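Bifunctional pinoresinol-lariciresinol reductase 1 (Thuja plicata, PDB 1QYD) catalyses two sequential NADPH-dependent reductions in lignan biosynthesis, turning (-)-pinoresinol into (-)-lariciresinol and then into (+)-secoisolariciresinol. Local coordinates at residues T153-N158 with T202-S207; Y163-L168 with G192-E197; M175-D180 with Q234-L239; L272-I275 with G279-Y282. All blocks are in the same frame, centred on the assembly; numbering follows the deposited sequence.

Contact 1. Residues T153-N158 with T202-S207; sequences TYVSSN and TYTIKS
Val155 and Thr204 make the tight end of this contact, where strand 154-156 of a parallel sheet lies against helix 197-207 in an NmrA-type reductase of the NADP-binding Rossmann clan. The side chains cross at about a right angle, methyl against methyl: Val155 CG1 sits 3.4 Å from Thr204 CG2. What presents that methyl is the torsion of Thr204 (chi1 59°), which tucks OG1 between the backbone N and the carbonyl carbon, where it bonds back to Gly201 O of its own helix, and leaves CG2 to face the valine. The side chain of Thr204 is about 7 Å from that of Ile16, inferred to bind NADP(+).

Further along the helix the fit is looser. Thr153 CG2 only grazes Ser207 CB, at 4.1 Å, and neither hydroxyl bonds across to the other segment. Ser207 OG donates to Thr204 O, 2.7 Å away and tilted 29° from the carbonyl plane, while Thr153 OG1 is held by Arg111 and Thr213 O. Leu113 touches all four of these side chains. Solvent is met elsewhere on the helix, at Thr202 and at Lys206, paired with Glu299.

Hydroxyls on both sides thus have partners in their own helix or neighbouring parts of the chain. What the two segments offer each other is carbon, so their association rests on van der Waals packing in a buried interior.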
loop_
_atom_site.group_PDB
_atom_site.type_symbol
_atom_site.label_atom_id
_atom_site.label_comp_id
_atom_site.label_asym_id
_atom_site.label_seq_id
_atom_site.Cartn_x
_atom_site.Cartn_y
_atom_site.Cartn_z
ATOM N N THR A 153 23.838 -5.958 -4.686
ATOM C CA THR A 153 24.312 -4.861 -5.515
ATOM C C THR A 153 23.035 -4.113 -5.731
ATOM O O THR A 153 22.062 -4.701 -6.200
ATOM C CB THR A 153 24.827 -5.290 -6.864
ATOM O OG1 THR A 153 25.816 -6.286 -6.649
ATOM C CG2 THR A 153 25.407 -4.114 -7.615
ATOM N N TYR A 154 23.002 -2.848 -5.305
ATOM C CA TYR A 154 21.806 -2.047 -5.536
ATOM C C TYR A 154 22.054 -1.183 -6.761
ATOM O O TYR A 154 22.899 -0.301 -6.784
ATOM C CB TYR A 154 21.519 -1.195 -4.318
ATOM C CG TYR A 154 21.242 -2.020 -3.076
ATOM C CD1 TYR A 154 21.840 -1.667 -1.877
ATOM C CD2 TYR A 154 20.381 -3.111 -3.117
ATOM C CE1 TYR A 154 21.572 -2.387 -0.715
ATOM C CE2 TYR A 154 20.117 -3.842 -1.957
ATOM C CZ TYR A 154 20.707 -3.471 -0.757
ATOM O OH TYR A 154 20.397 -4.146 0.401
ATOM N N VAL A 155 21.365 -1.518 -7.847
ATOM C CA VAL A 155 21.538 -0.846 -9.115
ATOM C C VAL A 155 20.650 0.371 -9.202
ATOM O O VAL A 155 19.522 0.273 -9.673
ATOM C CB VAL A 155 21.230 -1.798 -10.286
ATOM C CG1 VAL A 155 22.515 -2.416 -10.797
ATOM C CG2 VAL A 155 20.297 -2.923 -9.823
ATOM N N SER A 156 21.159 1.505 -8.664
ATOM C CA SER A 156 20.537 2.837 -8.732
ATOM C C SER A 156 21.005 3.395 -10.067
ATOM O O SER A 156 22.186 3.650 -10.290
ATOM C CB SER A 156 21.048 3.688 -7.626
ATOM O OG SER A 156 20.173 4.781 -7.597
ATOM N N SER A 157 20.058 3.507 -10.987
ATOM C CA SER A 157 20.364 3.730 -12.384
ATOM C C SER A 157 19.769 4.981 -13.028
ATOM O O SER A 157 20.012 5.300 -14.182
ATOM C CB SER A 157 19.920 2.469 -13.083
ATOM O OG SER A 157 18.504 2.330 -12.987
ATOM N N ASN A 158 18.944 5.670 -12.246
ATOM C CA ASN A 158 18.324 6.966 -12.526
ATOM C C ASN A 158 17.172 7.062 -13.533
ATOM O O ASN A 158 16.195 6.315 -13.406
ATOM C CB ASN A 158 19.466 7.963 -12.892
ATOM C CG ASN A 158 20.476 8.143 -11.747
ATOM O OD1 ASN A 158 21.694 7.942 -11.900
ATOM N ND2 ASN A 158 19.971 8.500 -10.561
ATOM N N THR A 202 22.576 -3.881 -19.655
ATOM C CA THR A 202 23.967 -4.248 -19.920
ATOM C C THR A 202 24.847 -4.041 -18.692
ATOM O O THR A 202 25.650 -4.914 -18.365
ATOM C CB THR A 202 24.554 -3.426 -21.068
ATOM O OG1 THR A 202 23.793 -3.652 -22.260
ATOM C CG2 THR A 202 25.999 -3.824 -21.324
ATOM N N TYR A 203 24.699 -2.910 -17.989
ATOM C CA TYR A 203 25.473 -2.638 -16.802
ATOM C C TYR A 203 25.042 -3.476 -15.602
ATOM O O TYR A 203 25.858 -3.630 -14.679
ATOM C CB TYR A 203 25.369 -1.149 -16.429
ATOM C CG TYR A 203 26.234 -0.232 -17.273
ATOM C CD1 TYR A 203 25.680 0.915 -17.867
ATOM C CD2 TYR A 203 27.572 -0.565 -17.490
ATOM C CE1 TYR A 203 26.457 1.726 -18.684
ATOM C CE2 TYR A 203 28.349 0.245 -18.305
ATOM C CZ TYR A 203 27.785 1.376 -18.898
ATOM O OH TYR A 203 28.574 2.124 -19.741
ATOM N N THR A 204 23.788 -3.989 -15.527
ATOM C CA THR A 204 23.444 -4.822 -14.389
ATOM C C THR A 204 23.932 -6.235 -14.639
ATOM O O THR A 204 24.274 -6.874 -13.646
ATOM C CB THR A 204 21.922 -4.911 -14.059
ATOM O OG1 THR A 204 21.273 -5.427 -15.184
ATOM C CG2 THR A 204 21.294 -3.593 -13.762
ATOM N N ILE A 205 24.033 -6.764 -15.876
ATOM C CA ILE A 205 24.558 -8.108 -16.016
ATOM C C ILE A 205 26.084 -8.150 -15.895
ATOM O O ILE A 205 26.677 -9.200 -15.614
ATOM C CB ILE A 205 24.015 -8.692 -17.349
ATOM C CG1 ILE A 205 22.673 -9.279 -17.026
ATOM C CG2 ILE A 205 24.770 -9.870 -17.901
ATOM C CD1 ILE A 205 21.578 -8.220 -16.826
ATOM N N LYS A 206 26.726 -6.989 -16.056
ATOM C CA LYS A 206 28.160 -6.839 -15.804
ATOM C C LYS A 206 28.518 -6.613 -14.312
ATOM O O LYS A 206 29.660 -6.836 -13.920
ATOM C CB LYS A 206 28.694 -5.676 -16.643
ATOM C CG LYS A 206 28.556 -5.961 -18.135
ATOM C CD LYS A 206 29.622 -5.218 -18.905
ATOM C CE LYS A 206 29.609 -5.805 -20.286
ATOM N NZ LYS A 206 30.916 -5.751 -20.875
ATOM N N SER A 207 27.596 -6.160 -13.441
ATOM C CA SER A 207 27.845 -6.056 -12.022
ATOM C C SER A 207 27.856 -7.436 -11.362
ATOM O O SER A 207 28.709 -7.727 -10.532
ATOM C CB SER A 207 26.775 -5.223 -11.347
ATOM O OG SER A 207 25.448 -5.693 -11.544
#

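Contact 2. Residues Y163-L168 with G192-E197; sequences YFAGSL and GIWVDE
The indole of Trp194 and the backbone at Phe164 and Ala165 meet where strand 191-195, the middle strand of a small mixed sheet, lies beside the chain at and just after helix 161-164. This helix directly follows strand 159-160, which runs parallel to 191-195 in the same sheet, so the contact brings this part of the chain back against its own sheet.

Trp194 reaches out with the benzo part of its ring leading. Its CG is anti to the carbonyl carbon (chi1 -52°), and the CE3-CZ3 side of the ring does the touching. Phe164 CB comes in obliquely, 3.3 Å from Trp194 CZ3. Ala165 N, by contrast, lies at the indole edge close to its plane, 3.8 Å from Trp194 CZ3, and the methyl carbon Ala165 CB stands 4.1 Å from Trp194 CE3. The tryptophan therefore abuts the main chain and the first side-chain carbons.

The phenyl ring of Phe164 leads away from the indole, toward Leu272, Ile275 and the neighbourhood of His271, which is inferred to bind substrate; the ring may thus help to shape that pocket. At the other end of the indole, Trp194 NE1 is bonded to Leu227 O, which helps to fix the rotation of the ring, while Val232 and Met305 also pack against it. Within 163-168, Ser167 OG donates to Tyr163 O over 3.0 Å, reaching it from above the carbonyl plane, 46° out of it.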
loop_
_atom_site.group_PDB
_atom_site.type_symbol
_atom_site.label_atom_id
_atom_site.label_comp_id
_atom_site.label_asym_id
_atom_site.label_seq_id
_atom_site.Cartn_x
_atom_site.Cartn_y
_atom_site.Cartn_z
ATOM N N TYR A 163 11.393 7.586 -20.826
ATOM C CA TYR A 163 10.367 7.875 -19.846
ATOM C C TYR A 163 10.446 9.347 -19.496
ATOM O O TYR A 163 9.435 9.939 -19.125
ATOM C CB TYR A 163 10.591 7.071 -18.585
ATOM C CG TYR A 163 9.507 6.052 -18.356
ATOM C CD1 TYR A 163 8.234 6.456 -17.968
ATOM C CD2 TYR A 163 9.784 4.706 -18.574
ATOM C CE1 TYR A 163 7.231 5.501 -17.806
ATOM C CE2 TYR A 163 8.792 3.739 -18.413
ATOM C CZ TYR A 163 7.530 4.156 -18.032
ATOM O OH TYR A 163 6.556 3.219 -17.868
ATOM N N PHE A 164 11.649 9.939 -19.567
ATOM C CA PHE A 164 11.804 11.344 -19.240
ATOM C C PHE A 164 12.325 12.163 -20.410
ATOM O O PHE A 164 12.015 13.340 -20.481
ATOM C CB PHE A 164 12.724 11.491 -17.974
ATOM C CG PHE A 164 11.991 11.056 -16.701
ATOM C CD1 PHE A 164 12.218 9.784 -16.145
ATOM C CD2 PHE A 164 11.006 11.875 -16.145
ATOM C CE1 PHE A 164 11.460 9.334 -15.062
ATOM C CE2 PHE A 164 10.249 11.425 -15.068
ATOM C CZ PHE A 164 10.475 10.154 -14.533
ATOM N N ALA A 165 13.088 11.623 -21.353
ATOM C CA ALA A 165 13.541 12.382 -22.523
ATOM C C ALA A 165 12.645 12.237 -23.739
ATOM O O ALA A 165 12.786 12.891 -24.779
ATOM C CB ALA A 165 14.905 11.947 -22.989
ATOM N N GLY A 166 11.759 11.248 -23.602
ATOM C CA GLY A 166 10.731 10.962 -24.582
ATOM C C GLY A 166 9.735 12.071 -24.454
ATOM O O GLY A 166 9.606 12.884 -25.347
ATOM N N SER A 167 9.161 12.123 -23.256
ATOM C CA SER A 167 8.237 13.147 -22.836
ATOM C C SER A 167 8.844 14.549 -22.707
ATOM O O SER A 167 8.096 15.527 -22.776
ATOM C CB SER A 167 7.659 12.745 -21.504
ATOM O OG SER A 167 8.764 12.463 -20.647
ATOM N N LEU A 168 10.185 14.613 -22.531
ATOM C CA LEU A 168 11.014 15.786 -22.190
ATOM C C LEU A 168 10.761 16.252 -20.745
ATOM O O LEU A 168 11.258 17.277 -20.287
ATOM C CB LEU A 168 10.760 16.937 -23.187
ATOM C CG LEU A 168 11.912 17.484 -24.038
ATOM C CD1 LEU A 168 12.846 16.400 -24.481
ATOM C CD2 LEU A 168 11.322 18.177 -25.261
ATOM N N GLY A 192 20.327 16.294 -13.901
ATOM C CA GLY A 192 19.689 14.986 -13.902
ATOM C C GLY A 192 20.533 13.991 -14.709
ATOM O O GLY A 192 21.519 14.359 -15.366
ATOM N N ILE A 193 20.188 12.701 -14.647
ATOM C CA ILE A 193 20.966 11.706 -15.358
ATOM C C ILE A 193 19.941 10.939 -16.147
ATOM O O ILE A 193 18.844 10.681 -15.682
ATOM C CB ILE A 193 21.758 10.846 -14.304
ATOM C CG1 ILE A 193 22.730 11.762 -13.589
ATOM C CG2 ILE A 193 22.566 9.726 -14.949
ATOM C CD1 ILE A 193 23.472 11.089 -12.481
ATOM N N TRP A 194 20.250 10.583 -17.374
ATOM C CA TRP A 194 19.255 10.036 -18.256
ATOM C C TRP A 194 19.909 8.807 -18.893
ATOM O O TRP A 194 21.022 8.979 -19.419
ATOM C CB TRP A 194 18.917 11.138 -19.275
ATOM C CG TRP A 194 18.538 12.542 -18.765
ATOM C CD1 TRP A 194 19.489 13.400 -18.260
ATOM C CD2 TRP A 194 17.293 13.106 -18.737
ATOM N NE1 TRP A 194 18.877 14.490 -17.891
ATOM C CE2 TRP A 194 17.577 14.352 -18.163
ATOM C CE3 TRP A 194 15.984 12.799 -19.096
ATOM C CZ2 TRP A 194 16.579 15.293 -17.937
ATOM C CZ3 TRP A 194 14.973 13.750 -18.873
ATOM C CH2 TRP A 194 15.264 14.983 -18.297
ATOM N N VAL A 195 19.327 7.569 -18.841
ATOM C CA VAL A 195 19.970 6.355 -19.374
ATOM C C VAL A 195 19.100 5.441 -20.246
ATOM O O VAL A 195 17.952 5.115 -19.962
ATOM C CB VAL A 195 20.566 5.486 -18.206
ATOM C CG1 VAL A 195 21.439 4.368 -18.762
ATOM C CG2 VAL A 195 21.532 6.299 -17.349
ATOM N N ASP A 196 19.664 5.008 -21.373
ATOM C CA ASP A 196 18.956 4.132 -22.294
ATOM C C ASP A 196 18.704 2.852 -21.542
ATOM O O ASP A 196 19.564 2.361 -20.800
ATOM C CB ASP A 196 19.815 3.868 -23.533
ATOM C CG ASP A 196 19.278 2.878 -24.573
ATOM O OD1 ASP A 196 18.059 2.724 -24.717
ATOM O OD2 ASP A 196 20.101 2.259 -25.263
ATOM N N GLU A 197 17.484 2.361 -21.715
ATOM C CA GLU A 197 17.046 1.148 -21.047
ATOM C C GLU A 197 17.924 -0.075 -21.319
ATOM O O GLU A 197 18.070 -0.958 -20.467
ATOM C CB GLU A 197 15.634 0.878 -21.456
ATOM C CG GLU A 197 14.705 2.006 -21.027
ATOM C CD GLU A 197 14.379 3.047 -22.090
ATOM O OE1 GLU A 197 15.143 3.291 -23.022
ATOM O OE2 GLU A 197 13.300 3.610 -21.975
#

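Contact 3. Residues M175-D180 with Q234-L239; sequences MMPPRD and QIWERL
Pro177 lies over the indole of Trp236, a proline-tryptophan CH-pi contact that lays residues 175-180, a loop segment that is polyproline II-like at 177-179, across helix 229-241. The chain's last residues, Tyr312 and Val313, lie alongside: Met176 touches the first and Trp236 the second. The contact is away from the cofactor and substrate sites, its centre about 24 Å from the centre of the chain.

The CH-pi interaction is the main one. Pro177 CB stands 3.7 Å from the centroid of the five-membered ring, only 18° off the ring normal, and CB is 3.6 Å from Trp236 CE2. Trp236 can take this post because its CG is anti to the backbone N (chi1 -166°), which carries the indole out from the helix to the loop. The two side chains cross at about a right angle.

Backbone contacts line the benzo part of the indole. Pro177 O lies 3.7 Å from Trp236 CZ2, and Arg179 N meets the ring edge near its plane. Leu168, from another part of the chain, also touches the indole.

Among polar links, a backbone hydrogen bond from Asp180 to Asp245 places the loop beside strand 245-246. The helix widens into a pi-type turn at 237-239, and Ser240 OG bonds to Trp236 O. That same carbonyl oxygen, Trp236 O, also accepts a hydrogen bond from Leu239 N at 2.8 Å.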
loop_
_atom_site.group_PDB
_atom_site.type_symbol
_atom_site.label_atom_id
_atom_site.label_comp_id
_atom_site.label_asym_id
_atom_site.label_seq_id
_atom_site.Cartn_x
_atom_site.Cartn_y
_atom_site.Cartn_z
ATOM N N MET A 175 4.486 10.224 -24.329
ATOM C CA MET A 175 5.846 9.714 -24.378
ATOM C C MET A 175 6.583 10.073 -25.621
ATOM O O MET A 175 7.379 9.313 -26.173
ATOM C CB MET A 175 5.886 8.214 -24.266
ATOM C CG MET A 175 6.726 7.950 -23.050
ATOM S SD MET A 175 5.674 8.295 -21.628
ATOM C CE MET A 175 6.702 9.301 -20.621
ATOM N N MET A 176 6.240 11.293 -26.016
ATOM C CA MET A 176 6.815 11.936 -27.178
ATOM C C MET A 176 7.234 13.355 -26.847
ATOM O O MET A 176 6.619 13.975 -25.975
ATOM C CB MET A 176 5.803 11.949 -28.287
ATOM C CG MET A 176 5.753 10.598 -28.971
ATOM S SD MET A 176 7.225 10.134 -29.913
ATOM C CE MET A 176 6.373 9.762 -31.425
ATOM N N PRO A 177 8.295 13.920 -27.441
ATOM C CA PRO A 177 8.707 15.294 -27.203
ATOM C C PRO A 177 7.684 16.184 -27.889
ATOM O O PRO A 177 7.326 15.920 -29.040
ATOM C CB PRO A 177 10.092 15.356 -27.794
ATOM C CG PRO A 177 10.489 13.941 -28.168
ATOM C CD PRO A 177 9.138 13.330 -28.480
ATOM N N PRO A 178 7.110 17.181 -27.215
ATOM C CA PRO A 178 6.031 17.986 -27.769
ATOM C C PRO A 178 6.420 19.207 -28.585
ATOM O O PRO A 178 7.378 19.898 -28.250
ATOM C CB PRO A 178 5.196 18.329 -26.551
ATOM C CG PRO A 178 6.240 18.518 -25.488
ATOM C CD PRO A 178 7.164 17.343 -25.766
ATOM N N ARG A 179 5.674 19.458 -29.668
ATOM C CA ARG A 179 5.813 20.688 -30.436
ATOM C C ARG A 179 5.093 21.833 -29.694
ATOM O O ARG A 179 4.160 21.618 -28.894
ATOM C CB ARG A 179 5.211 20.496 -31.837
ATOM C CG ARG A 179 5.575 21.667 -32.770
ATOM C CD ARG A 179 5.198 21.478 -34.232
ATOM N NE ARG A 179 6.065 20.516 -34.888
ATOM C CZ ARG A 179 5.597 19.679 -35.816
ATOM N NH1 ARG A 179 4.314 19.695 -36.178
ATOM N NH2 ARG A 179 6.426 18.814 -36.395
ATOM N N ASP A 180 5.599 23.055 -29.986
ATOM C CA ASP A 180 5.211 24.370 -29.451
ATOM C C ASP A 180 5.713 24.610 -28.032
ATOM O O ASP A 180 6.693 25.335 -27.904
ATOM C CB ASP A 180 3.663 24.615 -29.423
ATOM C CG ASP A 180 2.917 24.741 -30.753
ATOM O OD1 ASP A 180 2.219 25.739 -30.952
ATOM O OD2 ASP A 180 3.010 23.827 -31.577
ATOM N N GLN A 234 17.249 21.148 -25.128
ATOM C CA GLN A 234 18.162 21.702 -26.113
ATOM C C GLN A 234 18.748 20.774 -27.149
ATOM O O GLN A 234 19.106 21.254 -28.235
ATOM C CB GLN A 234 19.304 22.377 -25.429
ATOM C CG GLN A 234 18.928 23.791 -25.032
ATOM C CD GLN A 234 20.043 24.477 -24.268
ATOM O OE1 GLN A 234 19.791 25.207 -23.307
ATOM N NE2 GLN A 234 21.302 24.251 -24.658
ATOM N N ILE A 235 18.858 19.477 -26.826
ATOM C CA ILE A 235 19.260 18.460 -27.791
ATOM C C ILE A 235 18.076 18.227 -28.726
ATOM O O ILE A 235 18.285 17.917 -29.898
ATOM C CB ILE A 235 19.642 17.164 -27.035
ATOM C CG1 ILE A 235 20.900 17.413 -26.191
ATOM C CG2 ILE A 235 19.866 16.023 -28.027
ATOM C CD1 ILE A 235 21.197 16.420 -25.045
ATOM N N TRP A 236 16.824 18.374 -28.244
ATOM C CA TRP A 236 15.660 18.218 -29.108
ATOM C C TRP A 236 15.635 19.381 -30.078
ATOM O O TRP A 236 15.522 19.195 -31.289
ATOM C CB TRP A 236 14.291 18.234 -28.376
ATOM C CG TRP A 236 13.166 17.709 -29.305
ATOM C CD1 TRP A 236 13.375 16.606 -30.102
ATOM C CD2 TRP A 236 11.905 18.210 -29.492
ATOM N NE1 TRP A 236 12.282 16.407 -30.782
ATOM C CE2 TRP A 236 11.388 17.336 -30.450
ATOM C CE3 TRP A 236 11.113 19.248 -29.030
ATOM C CZ2 TRP A 236 10.094 17.465 -30.963
ATOM C CZ3 TRP A 236 9.814 19.390 -29.542
ATOM C CH2 TRP A 236 9.295 18.516 -30.499
ATOM N N GLU A 237 15.792 20.588 -29.520
ATOM C CA GLU A 237 15.821 21.803 -30.298
ATOM C C GLU A 237 16.859 21.644 -31.372
ATOM O O GLU A 237 16.475 21.665 -32.544
ATOM C CB GLU A 237 16.146 22.982 -29.405
ATOM C CG GLU A 237 14.848 23.501 -28.837
ATOM C CD GLU A 237 14.910 24.493 -27.698
ATOM O OE1 GLU A 237 13.852 24.682 -27.121
ATOM O OE2 GLU A 237 15.958 25.065 -27.370
ATOM N N ARG A 238 18.097 21.308 -30.980
ATOM C CA ARG A 238 19.169 21.107 -31.949
ATOM C C ARG A 238 18.839 20.046 -33.006
ATOM O O ARG A 238 19.333 20.133 -34.136
ATOM C CB ARG A 238 20.454 20.716 -31.212
ATOM C CG ARG A 238 21.659 20.538 -32.124
ATOM C CD ARG A 238 22.796 19.690 -31.533
ATOM N NE ARG A 238 22.604 18.229 -31.634
ATOM C CZ ARG A 238 22.789 17.508 -32.771
ATOM N NH1 ARG A 238 23.160 18.070 -33.945
ATOM N NH2 ARG A 238 22.650 16.178 -32.723
ATOM N N LEU A 239 17.947 19.090 -32.689
ATOM C CA LEU A 239 17.683 17.955 -33.562
ATOM C C LEU A 239 16.521 18.104 -34.514
ATOM O O LEU A 239 16.622 17.837 -35.715
ATOM C CB LEU A 239 17.475 16.723 -32.692
ATOM C CG LEU A 239 18.585 15.705 -32.476
ATOM C CD1 LEU A 239 19.801 16.353 -31.885
ATOM C CD2 LEU A 239 18.097 14.649 -31.515
#

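Contact 4. Residues L272-I275 with G279-Y282; sequences LYQI and GDLY
At the C-terminal end of the short helix 272-275 the chain doubles back, and Asp280 N donates to Gln274 O, 3.0 Å away, with an angle of 150° at the hydrogen. Gly279 N lies just as close to that carbonyl but at a poor angle, leaving Asp280 as the donor. Gly279 makes its own approach through carbon: its CA is 3.5 Å from Ile275 O in a CA-H...O contact, nearly straight at 167°. The backbone of Gly279 has positive phi, which is consistent with the chain turning back toward the helix here.

The side chain of Ile275 is about 4 Å from that of His271, inferred to bind substrate, so the reversal probably borders the substrate pocket of this reductase. The Ile275-Leu281 part of the contact is apolar. Ile275 holds CG1 anti to the carbonyl carbon and CG2 anti to the backbone N, and Leu281 CD1 reaches both, 3.5 Å from CG1 and 3.7 Å from CG2, while Met159 touches both residues and Phe164 packs on Ile275.

Gln274 and Asp280 run side by side, pointing the same way, with amide and carboxylate planes only 6° apart. Their touch is Asp280 OD1 on Gln274 CB, at 3.4 Å. OD1 also has a weak hydrogen bond from His126 NE2 and sits close to the like-charged Glu125 OE1, a pairing that may raise the proton affinity of one of the carboxylates.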
loop_
_atom_site.group_PDB
_atom_site.type_symbol
_atom_site.label_atom_id
_atom_site.label_comp_id
_atom_site.label_asym_id
_atom_site.label_seq_id
_atom_site.Cartn_x
_atom_site.Cartn_y
_atom_site.Cartn_z
ATOM N N LEU A 272 9.273 13.644 -9.655
ATOM C CA LEU A 272 9.628 14.574 -10.705
ATOM C C LEU A 272 10.017 15.900 -10.072
ATOM O O LEU A 272 10.694 16.734 -10.668
ATOM C CB LEU A 272 8.428 14.723 -11.567
ATOM C CG LEU A 272 8.442 15.572 -12.781
ATOM C CD1 LEU A 272 9.362 15.012 -13.830
ATOM C CD2 LEU A 272 7.029 15.599 -13.312
ATOM N N TYR A 273 9.543 16.085 -8.842
ATOM C CA TYR A 273 9.866 17.241 -8.057
ATOM C C TYR A 273 11.088 16.961 -7.180
ATOM O O TYR A 273 11.726 17.894 -6.709
ATOM C CB TYR A 273 8.590 17.622 -7.273
ATOM C CG TYR A 273 7.509 18.298 -8.163
ATOM C CD1 TYR A 273 7.083 19.608 -7.877
ATOM C CD2 TYR A 273 6.964 17.676 -9.301
ATOM C CE1 TYR A 273 6.157 20.279 -8.689
ATOM C CE2 TYR A 273 6.038 18.340 -10.125
ATOM C CZ TYR A 273 5.641 19.641 -9.816
ATOM O OH TYR A 273 4.751 20.321 -10.638
ATOM N N GLN A 274 11.508 15.708 -6.968
ATOM C CA GLN A 274 12.746 15.402 -6.259
ATOM C C GLN A 274 13.865 15.391 -7.285
ATOM O O GLN A 274 14.977 15.773 -6.953
ATOM C CB GLN A 274 12.705 14.036 -5.618
ATOM C CG GLN A 274 11.416 13.624 -4.912
ATOM C CD GLN A 274 11.051 14.247 -3.572
ATOM O OE1 GLN A 274 11.871 14.743 -2.790
ATOM N NE2 GLN A 274 9.763 14.183 -3.258
ATOM N N ILE A 275 13.620 14.907 -8.519
ATOM C CA ILE A 275 14.522 14.958 -9.685
ATOM C C ILE A 275 14.917 16.412 -10.127
ATOM O O ILE A 275 16.099 16.787 -10.183
ATOM C CB ILE A 275 13.847 14.229 -10.907
ATOM C CG1 ILE A 275 13.615 12.783 -10.638
ATOM C CG2 ILE A 275 14.760 14.235 -12.111
ATOM C CD1 ILE A 275 12.815 12.133 -11.791
ATOM N N GLY A 279 16.924 18.028 -6.592
ATOM C CA GLY A 279 18.025 17.423 -7.324
ATOM C C GLY A 279 18.617 16.118 -6.840
ATOM O O GLY A 279 19.810 15.933 -7.037
ATOM N N ASP A 280 17.830 15.189 -6.279
ATOM C CA ASP A 280 18.318 13.880 -5.835
ATOM C C ASP A 280 18.922 12.905 -6.858
ATOM O O ASP A 280 18.989 11.699 -6.593
ATOM C CB ASP A 280 17.192 13.157 -5.102
ATOM C CG ASP A 280 16.697 13.880 -3.870
ATOM O OD1 ASP A 280 15.488 13.853 -3.614
ATOM O OD2 ASP A 280 17.532 14.446 -3.166
ATOM N N LEU A 281 19.406 13.334 -8.022
ATOM C CA LEU A 281 20.050 12.394 -8.914
ATOM C C LEU A 281 21.572 12.486 -8.910
ATOM O O LEU A 281 22.295 11.487 -9.009
ATOM C CB LEU A 281 19.477 12.611 -10.327
ATOM C CG LEU A 281 18.288 11.678 -10.645
ATOM C CD1 LEU A 281 17.049 12.171 -9.986
ATOM C CD2 LEU A 281 17.970 11.673 -12.096
ATOM N N TYR A 282 22.036 13.725 -8.770
ATOM C CA TYR A 282 23.437 14.082 -8.765
ATOM C C TYR A 282 23.832 14.947 -7.573
ATOM O O TYR A 282 25.022 15.193 -7.406
ATOM C CB TYR A 282 23.797 14.840 -10.034
ATOM C CG TYR A 282 25.232 14.539 -10.426
ATOM C CD1 TYR A 282 25.496 13.370 -11.124
ATOM C CD2 TYR A 282 26.302 15.348 -10.040
ATOM C CE1 TYR A 282 26.807 12.996 -11.425
ATOM C CE2 TYR A 282 27.622 14.982 -10.333
ATOM C CZ TYR A 282 27.869 13.798 -11.025
ATOM O OH TYR A 282 29.163 13.382 -11.292
#

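In the fold
From the N terminus, the first segments of contacts 1, 2 and 3 come in close succession. Contact 2 closes first, at 192-197, joining helix 161-164 to strand 191-195; contact 1 closes around it at 202-207, so contact 2 is nested inside its loop, and ties strand 154-156 to helix 197-207. Contact 3, opened at 175-180, closes only at 234-239 and crosses both, joining the loop before strand 181-182 to helix 229-241. Contact 4 follows in series, a short reversal between helix 272-275 and the loop after it. Contacts 2 and 3 touch through Gly166 and Pro177. Contact 4 reaches contact 2 through Ile193 and Phe164, and contact 1 through Asn158 and Leu281; contacts 3 and 4 remain apart.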